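Local coordinates for divalent-cation tolerance protein CutA (Thermotoga maritima, PDB 1VHF) that belongs to the CutA family, forms homotrimers and is probably involved in resistance toward heavy metals, at residues 17-22 with 72-77; 31-36 with 54-59. All coordinates share one frame; numbering follows the deposited sequence.

Contact 1: 17-22 with 72-77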
ATOM      1  N   LEU A  17      -3.856   8.402  -3.498  1.00  9.00           N
ATOM      2  CA  LEU A  17      -3.471   9.449  -2.561  1.00  9.28           C
ATOM      3  C   LEU A  17      -4.493   9.605  -1.418  1.00  9.28           C
ATOM      4  O   LEU A  17      -4.022   9.842  -0.306  1.00 10.77           O
ATOM      5  CB  LEU A  17      -3.281  10.812  -3.254  1.00 10.13           C
ATOM      6  CG  LEU A  17      -2.290  10.840  -4.408  1.00 17.82           C
ATOM      7  CD1 LEU A  17      -2.088  12.305  -4.839  1.00 17.31           C
ATOM      8  CD2 LEU A  17      -0.974  10.182  -4.111  1.00 18.23           C
ATOM      9  N   GLU A  18      -5.785   9.449  -1.719  1.00 10.09           N
ATOM     10  CA  GLU A  18      -6.777   9.617  -0.617  1.00  9.80           C
ATOM     11  C   GLU A  18      -6.620   8.488   0.382  1.00 10.56           C
ATOM     12  O   GLU A  18      -6.673   8.718   1.598  1.00 10.87           O
ATOM     13  CB  GLU A  18      -8.165   9.570  -1.265  1.00 12.32           C
ATOM     14  CG  GLU A  18      -9.352   9.590  -0.310  1.00 18.23           C
ATOM     15  CD  GLU A  18     -10.613   8.954  -0.842  1.00 22.85           C
ATOM     16  OE1 GLU A  18     -10.768   8.591  -2.020  1.00 25.13           O
ATOM     17  OE2 GLU A  18     -11.600   8.813  -0.056  1.00 25.05           O
ATOM     18  N   ILE A  19      -6.414   7.252  -0.112  1.00  8.26           N
ATOM     19  CA  ILE A  19      -6.268   6.118   0.824  1.00  9.75           C
ATOM     20  C   ILE A  19      -4.983   6.267   1.606  1.00  9.28           C
ATOM     21  O   ILE A  19      -4.943   6.045   2.825  1.00 10.40           O
ATOM     22  CB  ILE A  19      -6.400   4.811   0.027  1.00  7.44           C
ATOM     23  CG1 ILE A  19      -7.894   4.678  -0.350  1.00 10.83           C
ATOM     24  CG2 ILE A  19      -5.928   3.635   0.853  1.00 10.54           C
ATOM     25  CD1 ILE A  19      -8.146   3.527  -1.307  1.00 11.67           C
ATOM     26  N   GLY A  20      -3.904   6.678   0.933  1.00  9.46           N
ATOM     27  CA  GLY A  20      -2.654   6.890   1.716  1.00  9.29           C
ATOM     28  C   GLY A  20      -2.887   7.953   2.778  1.00  8.54           C
ATOM     29  O   GLY A  20      -2.384   7.784   3.883  1.00  9.57           O
ATOM     30  N   ARG A  21      -3.531   9.078   2.420  1.00  9.23           N
ATOM     31  CA  ARG A  21      -3.790  10.094   3.466  1.00  9.68           C
ATOM     32  C   ARG A  21      -4.629   9.520   4.583  1.00 10.30           C
ATOM     33  O   ARG A  21      -4.314   9.804   5.764  1.00 11.44           O
ATOM     34  CB  ARG A  21      -4.516  11.274   2.787  1.00 12.25           C
ATOM     35  CG  ARG A  21      -4.875  12.354   3.814  1.00 19.19           C
ATOM     36  CD  ARG A  21      -5.706  13.458   3.187  1.00 23.38           C
ATOM     37  NE  ARG A  21      -5.546  14.728   3.850  1.00 33.89           N
ATOM     38  CZ  ARG A  21      -4.455  15.461   4.010  1.00 34.31           C
ATOM     39  NH1 ARG A  21      -3.280  15.088   3.545  1.00 39.24           N
ATOM     40  NH2 ARG A  21      -4.562  16.611   4.662  1.00 38.78           N
ATOM     41  N   LYS A  22      -5.670   8.722   4.322  1.00 10.54           N
ATOM     42  CA  LYS A  22      -6.496   8.155   5.381  1.00 10.77           C
ATOM     43  C   LYS A  22      -5.692   7.237   6.280  1.00 10.52           C
ATOM     44  O   LYS A  22      -5.878   7.217   7.509  1.00 11.28           O
ATOM     45  CB  LYS A  22      -7.705   7.402   4.794  1.00 11.51           C
ATOM     46  CG  LYS A  22      -8.792   8.411   4.377  1.00 15.19           C
ATOM     47  CD  LYS A  22     -10.007   7.724   3.809  1.00 22.29           C
ATOM     48  CE  LYS A  22     -10.975   8.757   3.190  1.00 26.06           C
ATOM     49  NZ  LYS A  22     -11.428   9.723   4.229  1.00 33.70           N
ATOM     50  N   ARG A  72      -8.203  -3.066   2.957  1.00 10.96           N
ATOM     51  CA  ARG A  72      -9.236  -3.858   2.261  1.00 13.14           C
ATOM     52  C   ARG A  72     -10.577  -3.111   2.330  1.00 13.15           C
ATOM     53  O   ARG A  72     -11.298  -2.978   1.337  1.00 13.05           O
ATOM     54  CB  ARG A  72      -9.414  -5.215   2.930  1.00 15.90           C
ATOM     55  CG  ARG A  72     -10.576  -6.041   2.296  1.00 18.86           C
ATOM     56  CD  ARG A  72     -10.023  -6.661   1.040  1.00 22.65           C
ATOM     57  NE  ARG A  72     -10.885  -7.458   0.220  1.00 23.55           N
ATOM     58  CZ  ARG A  72     -11.384  -8.662   0.399  1.00 24.90           C
ATOM     59  NH1 ARG A  72     -11.134  -9.353   1.511  1.00 24.29           N
ATOM     60  NH2 ARG A  72     -12.062  -9.246  -0.593  1.00 21.73           N
ATOM     61  N   LYS A  73     -10.864  -2.518   3.486  1.00 11.38           N
ATOM     62  CA  LYS A  73     -12.111  -1.792   3.679  1.00 13.33           C
ATOM     63  C   LYS A  73     -12.223  -0.481   2.984  1.00 12.86           C
ATOM     64  O   LYS A  73     -13.358   0.021   2.755  1.00 14.58           O
ATOM     65  CB  LYS A  73     -12.393  -1.673   5.199  1.00 14.88           C
ATOM     66  CG  LYS A  73     -12.879  -3.036   5.695  1.00 17.65           C
ATOM     67  CD  LYS A  73     -13.065  -3.085   7.212  1.00 21.00           C
ATOM     68  CE  LYS A  73     -13.418  -4.509   7.591  1.00 23.51           C
ATOM     69  NZ  LYS A  73     -13.525  -4.778   9.045  1.00 23.53           N
ATOM     70  N   LEU A  74     -11.123   0.186   2.644  1.00 11.35           N
ATOM     71  CA  LEU A  74     -11.141   1.432   1.909  1.00  9.44           C
ATOM     72  C   LEU A  74     -10.978   1.206   0.391  1.00  8.77           C
ATOM     73  O   LEU A  74     -11.166   2.125  -0.394  1.00 11.10           O
ATOM     74  CB  LEU A  74      -9.961   2.327   2.365  1.00 11.68           C
ATOM     75  CG  LEU A  74     -10.029   2.843   3.808  1.00 12.31           C
ATOM     76  CD1 LEU A  74      -8.718   3.499   4.217  1.00 14.21           C
ATOM     77  CD2 LEU A  74     -11.182   3.845   3.948  1.00 15.11           C
ATOM     78  N   HIS A  75     -10.728  -0.046   0.006  1.00 10.20           N
ATOM     79  CA  HIS A  75     -10.369  -0.230  -1.418  1.00 10.15           C
ATOM     80  C   HIS A  75     -11.517  -0.165  -2.366  1.00 10.70           C
ATOM     81  O   HIS A  75     -12.551  -0.815  -2.114  1.00 10.75           O
ATOM     82  CB  HIS A  75      -9.672  -1.635  -1.518  1.00  9.70           C
ATOM     83  CG  HIS A  75      -8.556  -1.552  -2.522  1.00  9.95           C
ATOM     84  ND1 HIS A  75      -8.812  -1.437  -3.864  1.00  9.88           N
ATOM     85  CD2 HIS A  75      -7.203  -1.540  -2.376  1.00  9.25           C
ATOM     86  CE1 HIS A  75      -7.661  -1.369  -4.525  1.00 12.35           C
ATOM     87  NE2 HIS A  75      -6.659  -1.414  -3.631  1.00 10.21           N
ATOM     88  N   PRO A  76     -11.371   0.466  -3.525  1.00 11.27           N
ATOM     89  CA  PRO A  76     -12.455   0.469  -4.499  1.00 13.51           C
ATOM     90  C   PRO A  76     -12.619  -0.891  -5.144  1.00 13.67           C
ATOM     91  O   PRO A  76     -13.680  -1.194  -5.751  1.00 16.48           O
ATOM     92  CB  PRO A  76     -12.051   1.502  -5.531  1.00 13.58           C
ATOM     93  CG  PRO A  76     -10.572   1.667  -5.382  1.00 13.98           C
ATOM     94  CD  PRO A  76     -10.230   1.294  -3.949  1.00 12.85           C
ATOM     95  N   TYR A  77     -11.589  -1.727  -5.198  1.00 10.55           N
ATOM     96  CA  TYR A  77     -11.639  -3.058  -5.791  1.00 10.72           C
ATOM     97  C   TYR A  77     -12.147  -4.117  -4.816  1.00 12.61           C
ATOM     98  O   TYR A  77     -11.826  -4.138  -3.601  1.00 12.62           O
ATOM     99  CB  TYR A  77     -10.285  -3.551  -6.330  1.00 10.64           C
ATOM    100  CG  TYR A  77      -9.612  -2.704  -7.378  1.00 10.36           C
ATOM    101  CD1 TYR A  77     -10.240  -1.805  -8.209  1.00 13.11           C
ATOM    102  CD2 TYR A  77      -8.241  -2.891  -7.530  1.00 10.00           C
ATOM    103  CE1 TYR A  77      -9.562  -1.082  -9.176  1.00 14.41           C
ATOM    104  CE2 TYR A  77      -7.537  -2.177  -8.478  1.00  9.40           C
ATOM    105  CZ  TYR A  77      -8.185  -1.273  -9.271  1.00 12.91           C
ATOM    106  OH  TYR A  77      -7.481  -0.565 -10.226  1.00 15.63           O
TER
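Ile19 opens the contact, turning its side chain from helix 13-25 toward the point where helix 64-74 runs out. Its CG1 lies anti to the carbonyl carbon (chi1 -73°) and the branch continues extended, so CD1 becomes the probing tip. Ile19 CG1 passes Leu74 CB at 4.1 Å, the two side chains sliding past each other in opposite directions, and Ile19 CD1 goes on to touch the backbone, 3.5 Å from Leu74 O. The same methyl also meets the proline ring beyond, with Ile19 CD1 4.0 Å from Pro76 CD. One turn further along, Lys22 works through its aliphatic part: Lys22 CB sits 4.1 Å from Leu74 CD1, and Lys22 CD is equally far from Leu74 CD2. The leucine thus lays both methyls obliquely across the lysine chain, which bends at chi4 and carries its ammonium away. His75, the first residue to leave helical geometry, has its CB directed away from helix 13-25, and its ring is fixed from two sides. Tyr77 N donates to His75 ND1 at 3.1 Å, almost in the ring plane, while NE2 is hydrogen-bonded to Ser8 OG. Van der Waals packing, mostly apolar, therefore joins helix 13-25 to the C-terminal end of helix 64-74, with strand 3-10 beside it: Phe10 receives Ile19 and its ring lies nearly parallel to that of His75.

Contact 2: 31-36 with 54-59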
ATOM      1  N   CYS A  31       4.419   6.261   5.996  1.00  8.66           N
ATOM      2  CA  CYS A  31       4.427   7.027   4.762  1.00 10.31           C
ATOM      3  C   CYS A  31       4.021   6.121   3.598  1.00  9.03           C
ATOM      4  O   CYS A  31       3.928   4.910   3.799  1.00  8.19           O
ATOM      5  CB  CYS A  31       5.839   7.548   4.490  1.00 13.04           C
ATOM      6  SG  CYS A  31       7.130   6.330   4.626  1.00 14.66           S
ATOM      7  N   PHE A  32       3.784   6.737   2.461  1.00  8.51           N
ATOM      8  CA  PHE A  32       3.498   5.942   1.278  1.00  7.57           C
ATOM      9  C   PHE A  32       4.268   6.562   0.115  1.00  7.64           C
ATOM     10  O   PHE A  32       4.585   7.755   0.112  1.00  8.52           O
ATOM     11  CB  PHE A  32       1.994   5.895   0.934  1.00  9.80           C
ATOM     12  CG  PHE A  32       1.403   7.188   0.475  1.00  8.63           C
ATOM     13  CD1 PHE A  32       1.490   7.602  -0.845  1.00 11.62           C
ATOM     14  CD2 PHE A  32       0.713   8.018   1.379  1.00  8.89           C
ATOM     15  CE1 PHE A  32       0.960   8.810  -1.273  1.00 12.92           C
ATOM     16  CE2 PHE A  32       0.177   9.203   0.949  1.00  9.67           C
ATOM     17  CZ  PHE A  32       0.294   9.644  -0.365  1.00 11.39           C
ATOM     18  N   ASN A  33       4.538   5.718  -0.884  1.00  8.49           N
ATOM     19  CA  ASN A  33       5.144   6.136  -2.157  1.00  8.31           C
ATOM     20  C   ASN A  33       4.225   5.602  -3.272  1.00  8.43           C
ATOM     21  O   ASN A  33       4.001   4.385  -3.296  1.00 11.45           O
ATOM     22  CB  ASN A  33       6.553   5.594  -2.351  1.00  8.60           C
ATOM     23  CG  ASN A  33       7.615   6.198  -1.479  1.00  9.42           C
ATOM     24  OD1 ASN A  33       8.753   5.706  -1.502  1.00 12.08           O
ATOM     25  ND2 ASN A  33       7.376   7.251  -0.715  1.00  8.62           N
ATOM     26  N   ALA A  34       3.683   6.454  -4.135  1.00  7.96           N
ATOM     27  CA  ALA A  34       2.765   5.957  -5.174  1.00  7.26           C
ATOM     28  C   ALA A  34       3.286   6.363  -6.549  1.00  7.48           C
ATOM     29  O   ALA A  34       3.980   7.375  -6.711  1.00  7.40           O
ATOM     30  CB  ALA A  34       1.370   6.543  -4.942  1.00  8.11           C
ATOM     31  N   PHE A  35       2.968   5.559  -7.569  1.00  7.24           N
ATOM     32  CA  PHE A  35       3.456   5.841  -8.917  1.00  8.14           C
ATOM     33  C   PHE A  35       2.548   5.193  -9.972  1.00  8.21           C
ATOM     34  O   PHE A  35       1.822   4.231  -9.699  1.00  7.34           O
ATOM     35  CB  PHE A  35       4.893   5.327  -9.162  1.00  9.93           C
ATOM     36  CG  PHE A  35       5.139   3.899  -8.762  1.00  9.89           C
ATOM     37  CD1 PHE A  35       5.310   3.540  -7.428  1.00 11.08           C
ATOM     38  CD2 PHE A  35       5.225   2.896  -9.739  1.00  9.87           C
ATOM     39  CE1 PHE A  35       5.510   2.239  -7.039  1.00 11.52           C
ATOM     40  CE2 PHE A  35       5.533   1.592  -9.372  1.00 11.22           C
ATOM     41  CZ  PHE A  35       5.639   1.247  -8.033  1.00 13.02           C
ATOM     42  N   GLU A  36       2.501   5.810 -11.142  1.00  8.87           N
ATOM     43  CA  GLU A  36       1.623   5.328 -12.210  1.00  9.77           C
ATOM     44  C   GLU A  36       2.179   4.061 -12.840  1.00  7.60           C
ATOM     45  O   GLU A  36       3.401   3.926 -13.071  1.00  9.53           O
ATOM     46  CB  GLU A  36       1.430   6.432 -13.278  1.00 13.14           C
ATOM     47  CG  GLU A  36       0.218   6.138 -14.153  1.00 16.81           C
ATOM     48  CD  GLU A  36       0.034   7.201 -15.237  1.00 24.85           C
ATOM     49  OE1 GLU A  36       0.755   8.224 -15.211  1.00 26.61           O
ATOM     50  OE2 GLU A  36      -0.844   6.933 -16.087  1.00 26.50           O
ATOM     51  N   ALA A  54       0.087   2.380  -8.459  1.00  6.41           N
ATOM     52  CA  ALA A  54       0.561   1.450  -7.456  1.00  6.20           C
ATOM     53  C   ALA A  54       0.998   2.297  -6.244  1.00  7.96           C
ATOM     54  O   ALA A  54       1.343   3.473  -6.429  1.00  7.94           O
ATOM     55  CB  ALA A  54       1.775   0.710  -7.990  1.00  7.76           C
ATOM     56  N   ALA A  55       1.011   1.648  -5.094  1.00  6.62           N
ATOM     57  CA  ALA A  55       1.538   2.332  -3.927  1.00  7.39           C
ATOM     58  C   ALA A  55       2.165   1.306  -3.003  1.00  8.33           C
ATOM     59  O   ALA A  55       1.779   0.152  -2.902  1.00  8.41           O
ATOM     60  CB  ALA A  55       0.433   3.063  -3.176  1.00  9.47           C
ATOM     61  N   ILE A  56       3.211   1.806  -2.339  1.00  8.30           N
ATOM     62  CA  ILE A  56       3.910   1.045  -1.304  1.00  8.97           C
ATOM     63  C   ILE A  56       3.638   1.828   0.001  1.00  8.42           C
ATOM     64  O   ILE A  56       3.901   3.033   0.067  1.00  9.63           O
ATOM     65  CB  ILE A  56       5.382   0.777  -1.469  1.00 13.80           C
ATOM     66  CG1 ILE A  56       6.277   1.959  -1.759  1.00 17.02           C
ATOM     67  CG2 ILE A  56       5.593  -0.333  -2.545  1.00 14.89           C
ATOM     68  CD1 ILE A  56       7.725   1.770  -1.308  1.00 20.96           C
ATOM     69  N   PHE A  57       3.177   1.107   0.979  1.00  8.37           N
ATOM     70  CA  PHE A  57       2.826   1.672   2.310  1.00  9.10           C
ATOM     71  C   PHE A  57       3.857   1.140   3.301  1.00 11.95           C
ATOM     72  O   PHE A  57       3.986  -0.089   3.400  1.00 12.53           O
ATOM     73  CB  PHE A  57       1.424   1.198   2.694  1.00  9.25           C
ATOM     74  CG  PHE A  57       0.367   1.656   1.733  1.00  9.61           C
ATOM     75  CD1 PHE A  57      -0.009   2.979   1.669  1.00 10.97           C
ATOM     76  CD2 PHE A  57      -0.241   0.737   0.884  1.00 10.53           C
ATOM     77  CE1 PHE A  57      -1.012   3.414   0.810  1.00 10.00           C
ATOM     78  CE2 PHE A  57      -1.243   1.154   0.022  1.00 11.13           C
ATOM     79  CZ  PHE A  57      -1.618   2.484  -0.020  1.00 10.05           C
ATOM     80  N   LYS A  58       4.585   2.037   3.939  1.00 10.42           N
ATOM     81  CA  LYS A  58       5.628   1.579   4.878  1.00  9.63           C
ATOM     82  C   LYS A  58       5.117   1.625   6.303  1.00  9.30           C
ATOM     83  O   LYS A  58       4.545   2.630   6.748  1.00  9.49           O
ATOM     84  CB  LYS A  58       6.869   2.512   4.766  1.00 10.78           C
ATOM     85  CG  LYS A  58       7.543   2.271   3.399  1.00 20.11           C
ATOM     86  CD  LYS A  58       8.538   3.361   3.049  1.00 26.45           C
ATOM     87  CE  LYS A  58       7.841   4.348   2.105  1.00 27.54           C
ATOM     88  NZ  LYS A  58       8.299   5.727   2.343  1.00 29.56           N
ATOM     89  N   THR A  59       5.260   0.479   7.008  1.00  9.24           N
ATOM     90  CA  THR A  59       4.811   0.477   8.399  1.00 12.33           C
ATOM     91  C   THR A  59       5.603  -0.595   9.154  1.00 12.62           C
ATOM     92  O   THR A  59       6.595  -1.081   8.624  1.00 12.23           O
ATOM     93  CB  THR A  59       3.293   0.280   8.470  1.00 13.22           C
ATOM     94  OG1 THR A  59       2.849   0.589   9.799  1.00 15.37           O
ATOM     95  CG2 THR A  59       2.864  -1.142   8.113  1.00 12.66           C
TER
HETATM   96  O   HOH W   1      10.279   5.637   0.745  1.00 21.48           O
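Asn33 O is held by one hydrogen bond and one weaker contact: Ile56 N donates to it at 2.9 Å, nearly straight at 169° and in the carbonyl plane, and Ala55 CA lies 3.3 Å from Asn33 O in a CA-H...O contact. Ile56 O and Ala54 O are held alike, by Asn33 N with Phe32 CA and by Phe35 N with Ala34 CA. Ala54 N returns a bond to Phe35 O, and Lys58 N to Cys31 O extends the ladder. The Asn33 side chain, CG beside its own backbone N (chi1 -71°), packs CB 3.7 Å from Ile56 CG1. Its ND2 bonds Phe32 O from above the carbonyl plane, while water 1 donates to Asn33 OD1 at 2.7 Å and accepts from Lys58 NZ, tying the obliquely crossing lysine to the amide. On this same face Phe35 takes the crowded first torsion (chi1 49°), which brings its ring over Ala54: Ala54 CB stands 4.1 Å from the Phe35 ring centroid, a CH-pi contact. The other face is apolar, with Phe32 CB 3.6 Å from Phe57 CD1 and Ala34 CB 4.0 Å from Ala55 CB. Helix 13-25 closes over that side, where Leu17 and Leu24 touch Phe32 and Leu23 touches Phe57. These antiparallel strands form the hairpin 31-43/46-60, the second and third strands of CutA's ferredoxin-like beta-alpha-beta-beta-alpha-beta fold.

Overall arrangement
Contact 2 is a backbone-bonded strand pairing near the middle of the chain, whereas contact 1 joins a helix to the end of another and the loop after it, mainly through side chains. Both are partly buried: Ala54, Ala55 and Phe57 lie inside in contact 2 while Asn33 and Phe35 are exposed, and in contact 1 Ile19 and His75 are buried but Pro76 is exposed. They share no element, yet they touch, Gly20 CA coming to 3.6 Å from Phe32 CD2. Helix 13-25 thus links them, one side in contact 1 and another on the sheet of contact 2. Along the chain, contact 2 is nested inside the loop closed by contact 1.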